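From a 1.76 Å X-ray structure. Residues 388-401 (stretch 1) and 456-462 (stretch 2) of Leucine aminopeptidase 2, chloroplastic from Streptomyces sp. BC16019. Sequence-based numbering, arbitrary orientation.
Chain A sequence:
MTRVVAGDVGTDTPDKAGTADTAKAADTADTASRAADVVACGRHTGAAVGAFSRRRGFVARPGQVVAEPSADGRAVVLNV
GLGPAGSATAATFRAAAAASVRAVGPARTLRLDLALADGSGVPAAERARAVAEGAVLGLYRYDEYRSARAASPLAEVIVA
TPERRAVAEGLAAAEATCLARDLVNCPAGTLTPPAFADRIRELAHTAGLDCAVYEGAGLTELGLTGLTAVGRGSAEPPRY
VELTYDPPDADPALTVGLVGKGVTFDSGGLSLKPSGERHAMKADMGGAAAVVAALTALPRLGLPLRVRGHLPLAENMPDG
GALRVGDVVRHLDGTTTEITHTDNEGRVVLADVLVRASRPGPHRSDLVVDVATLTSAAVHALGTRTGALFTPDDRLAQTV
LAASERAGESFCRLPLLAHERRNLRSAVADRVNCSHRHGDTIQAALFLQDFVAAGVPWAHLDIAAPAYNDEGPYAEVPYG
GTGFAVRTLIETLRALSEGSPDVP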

# COMPACT_ATOMS: atom_id res chain seq x y z
N ALA A 388 -18.99 13.33 17.69
CA ALA A 388 -18.13 13.68 18.82
C ALA A 388 -18.47 15.09 19.30
O ALA A 388 -18.64 16.02 18.48
CB ALA A 388 -16.67 13.58 18.43
N LEU A 389 -18.60 15.25 20.62
CA LEU A 389 -18.89 16.54 21.27
C LEU A 389 -17.69 16.96 22.12
O LEU A 389 -17.22 16.17 22.94
CB LEU A 389 -20.11 16.42 22.19
CG LEU A 389 -20.37 17.54 23.20
CD1 LEU A 389 -20.66 18.87 22.51
CD2 LEU A 389 -21.52 17.16 24.11
N PHE A 390 -17.22 18.19 21.93
CA PHE A 390 -16.17 18.77 22.77
C PHE A 390 -16.65 20.08 23.37
O PHE A 390 -17.21 20.91 22.67
CB PHE A 390 -14.93 19.09 21.95
CG PHE A 390 -14.19 17.89 21.45
CD1 PHE A 390 -14.53 17.30 20.24
CD2 PHE A 390 -13.11 17.38 22.17
CE1 PHE A 390 -13.82 16.21 19.76
CE2 PHE A 390 -12.41 16.28 21.69
CZ PHE A 390 -12.76 15.69 20.49
N THR A 391 -16.42 20.25 24.68
CA THR A 391 -16.62 21.55 25.33
C THR A 391 -15.93 21.54 26.69
O THR A 391 -15.94 20.52 27.36
CB THR A 391 -18.12 21.91 25.53
OG1 THR A 391 -18.25 23.15 26.24
CG2 THR A 391 -18.86 20.84 26.29
N PRO A 392 -15.35 22.68 27.11
CA PRO A 392 -14.84 22.76 28.49
C PRO A 392 -15.93 22.97 29.55
O PRO A 392 -15.63 22.87 30.74
CB PRO A 392 -13.88 23.95 28.45
CG PRO A 392 -14.35 24.79 27.33
CD PRO A 392 -15.03 23.90 26.33
N ASP A 393 -17.15 23.29 29.13
CA ASP A 393 -18.25 23.65 30.01
C ASP A 393 -19.15 22.43 30.25
O ASP A 393 -19.89 22.01 29.36
CB ASP A 393 -19.02 24.80 29.34
CG ASP A 393 -20.08 25.44 30.22
OD1 ASP A 393 -20.87 24.74 30.88
OD2 ASP A 393 -20.13 26.68 30.21
N ASP A 394 -19.06 21.86 31.45
CA ASP A 394 -19.86 20.68 31.79
C ASP A 394 -21.37 20.92 31.66
O ASP A 394 -22.09 20.04 31.18
CB ASP A 394 -19.53 20.19 33.21
CG ASP A 394 -18.15 19.53 33.31
OD1 ASP A 394 -17.55 19.16 32.29
OD2 ASP A 394 -17.67 19.37 34.46
N ARG A 395 -21.84 22.10 32.05
CA ARG A 395 -23.28 22.42 31.94
C ARG A 395 -23.74 22.46 30.47
O ARG A 395 -24.82 21.96 30.14
CB ARG A 395 -23.63 23.75 32.62
CG ARG A 395 -23.56 23.69 34.14
CD ARG A 395 -24.11 24.97 34.77
NE ARG A 395 -25.56 25.11 34.58
CZ ARG A 395 -26.50 24.48 35.29
NH1 ARG A 395 -26.20 23.65 36.29
NH2 ARG A 395 -27.79 24.70 35.01
N LEU A 396 -22.91 23.03 29.60
CA LEU A 396 -23.20 23.04 28.17
C LEU A 396 -23.17 21.62 27.59
O LEU A 396 -24.02 21.26 26.77
CB LEU A 396 -22.22 23.93 27.42
CG LEU A 396 -22.46 24.14 25.93
CD1 LEU A 396 -23.87 24.65 25.63
CD2 LEU A 396 -21.41 25.11 25.42
N ALA A 397 -22.20 20.81 28.01
CA ALA A 397 -22.16 19.41 27.59
C ALA A 397 -23.45 18.68 27.92
O ALA A 397 -24.00 17.99 27.06
CB ALA A 397 -20.98 18.66 28.21
N GLN A 398 -23.95 18.85 29.14
CA GLN A 398 -25.18 18.16 29.52
C GLN A 398 -26.37 18.65 28.69
O GLN A 398 -27.20 17.84 28.30
CB GLN A 398 -25.49 18.23 31.02
CG GLN A 398 -26.60 17.26 31.46
CD GLN A 398 -26.50 15.84 30.86
OE1 GLN A 398 -25.51 15.13 31.05
NE2 GLN A 398 -27.53 15.44 30.11
N THR A 399 -26.41 19.94 28.41
CA THR A 399 -27.49 20.51 27.59
C THR A 399 -27.50 19.90 26.20
O THR A 399 -28.56 19.46 25.71
CB THR A 399 -27.37 22.05 27.50
OG1 THR A 399 -27.51 22.62 28.82
CG2 THR A 399 -28.43 22.65 26.58
N VAL A 400 -26.33 19.84 25.56
CA VAL A 400 -26.22 19.27 24.21
C VAL A 400 -26.55 17.77 24.21
O VAL A 400 -27.30 17.29 23.35
CB VAL A 400 -24.84 19.54 23.57
CG1 VAL A 400 -24.70 18.83 22.22
CG2 VAL A 400 -24.64 21.04 23.37
N LEU A 401 -26.00 17.04 25.18
CA LEU A 401 -26.24 15.60 25.23
C LEU A 401 -27.72 15.26 25.46
O LEU A 401 -28.27 14.39 24.79
CB LEU A 401 -25.35 14.92 26.28
CG LEU A 401 -23.86 14.91 25.95
CD1 LEU A 401 -23.04 14.47 27.16
CD2 LEU A 401 -23.55 14.05 24.74
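Stretch 2 456-462: VPWAHLD

Stretch 2 enters as a loop at Val-456 and Pro-457, then runs as a β-strand from Trp-458 to Asp-462. This strand lies antiparallel to strand 388-390 of stretch 1. The angle between their N-to-C directions is 164°, and the axes approach to 4.8 Å. Ala-388 pairs with Asp-462, Leu-389 with Leu-461, and Phe-390 with His-460.

The backbone polar groups of the two hydrogen-bonded pairs satisfy each other. Ala-388 N donates to Asp-462 O at 3.0 Å, almost linearly at 177°. Asp-462 N returns a bond to Ala-388 O at 2.8 Å. Phe-390 N donates to His-460 O at 2.9 Å, and His-460 N donates to Phe-390 O at 2.8 Å. Leu-389 and Leu-461 form the non-hydrogen-bonded pair between them. Here the CA atoms come close to carbonyls of the opposing strand: Leu-461 CA lies 3.4 Å from Ala-388 O, and Leu-389 CA lies 3.5 Å from His-460 O. Ala-459 CA makes a similar contact with Phe-390 O at 3.3 Å.

Past the strand of stretch 1, a side chain continues the bonding. Thr-391 OG1 donates to Trp-458 O at 2.7 Å. The same hydroxyl oxygen accepts from Asp-393 N at 3.1 Å, so it links the strand to the turn before the helix. Asp-393 is the N-cap of helix 394-401. Its OD1 accepts from Leu-396 N at 3.0 Å, a capping bond that satisfies an amide with no earlier helical carbonyl to reach. Asp-393 O accepts from Ala-397 N at 2.9 Å, the start of the regular helical pattern.

The helix passes over the stretch 2 strand at -42°, with axes 9.0 Å apart at closest approach. Apolar side chains fill the space. Leu-396 CD2 lies 3.8 Å from Ala-459 CB, and Val-400 CG1 lies 4.2 Å from Leu-461 CD2. Leu-389 CD1 packs against the same Leu-461 CD2 at 3.5 Å.

Ala-388, Phe-390, His-460 and Asp-462 point to the other face of the sheet. The Phe-390 and His-460 rings are nearly parallel, with planes at 24°, but slid apart. Their centroids are 5.7 Å apart, and Phe-390 CD1 meets His-460 CD2 at 3.5 Å. His-460 ND1, Trp-458 NE1 and both carboxylate oxygens of Asp-462 are hydrogen-bonded elsewhere in the structure. Near the start of the strand, Trp-458 CE3 lies 3.9 Å from Pro-392 CD.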

# COMPACT_ATOMS: atom_id res chain seq x y z
N VAL A 456 -15.66 33.03 26.52
CA VAL A 456 -16.89 32.73 25.76
C VAL A 456 -17.15 31.21 25.80
O VAL A 456 -16.29 30.45 25.33
CB VAL A 456 -16.78 33.20 24.29
CG1 VAL A 456 -18.03 32.85 23.51
CG2 VAL A 456 -16.52 34.71 24.23
N PRO A 457 -18.30 30.77 26.35
CA PRO A 457 -18.63 29.34 26.33
C PRO A 457 -18.74 28.82 24.90
O PRO A 457 -19.28 29.51 24.03
CB PRO A 457 -19.98 29.26 27.04
CG PRO A 457 -20.04 30.48 27.89
CD PRO A 457 -19.26 31.54 27.18
N TRP A 458 -18.22 27.62 24.68
CA TRP A 458 -18.10 27.07 23.34
C TRP A 458 -18.25 25.56 23.34
O TRP A 458 -17.80 24.89 24.28
CB TRP A 458 -16.75 27.49 22.75
CG TRP A 458 -16.22 26.69 21.59
CD1 TRP A 458 -16.59 26.79 20.27
CD2 TRP A 458 -15.21 25.69 21.64
NE1 TRP A 458 -15.87 25.89 19.51
CE2 TRP A 458 -15.01 25.21 20.33
CE3 TRP A 458 -14.44 25.14 22.68
CZ2 TRP A 458 -14.07 24.22 20.04
CZ3 TRP A 458 -13.51 24.14 22.38
CH2 TRP A 458 -13.34 23.69 21.08
N ALA A 459 -18.89 25.05 22.30
CA ALA A 459 -18.94 23.62 22.03
C ALA A 459 -18.65 23.37 20.55
O ALA A 459 -18.97 24.19 19.68
CB ALA A 459 -20.31 23.04 22.40
N HIS A 460 -18.06 22.21 20.29
CA HIS A 460 -17.67 21.78 18.94
C HIS A 460 -18.27 20.40 18.69
O HIS A 460 -18.09 19.47 19.49
CB HIS A 460 -16.14 21.77 18.86
CG HIS A 460 -15.56 20.91 17.77
ND1 HIS A 460 -15.86 21.10 16.44
CD2 HIS A 460 -14.68 19.89 17.82
CE1 HIS A 460 -15.20 20.21 15.71
NE2 HIS A 460 -14.46 19.47 16.53
N LEU A 461 -19.00 20.28 17.58
CA LEU A 461 -19.61 19.01 17.16
C LEU A 461 -18.91 18.50 15.91
O LEU A 461 -18.99 19.14 14.87
CB LEU A 461 -21.10 19.19 16.86
CG LEU A 461 -22.01 19.78 17.94
CD1 LEU A 461 -23.48 19.67 17.53
CD2 LEU A 461 -21.80 19.09 19.25
N ASP A 462 -18.21 17.37 16.02
CA ASP A 462 -17.52 16.77 14.87
C ASP A 462 -18.42 15.65 14.35
O ASP A 462 -18.58 14.63 15.02
CB ASP A 462 -16.14 16.26 15.29
CG ASP A 462 -15.27 15.80 14.10
OD1 ASP A 462 -15.76 15.62 12.95
OD2 ASP A 462 -14.05 15.62 14.33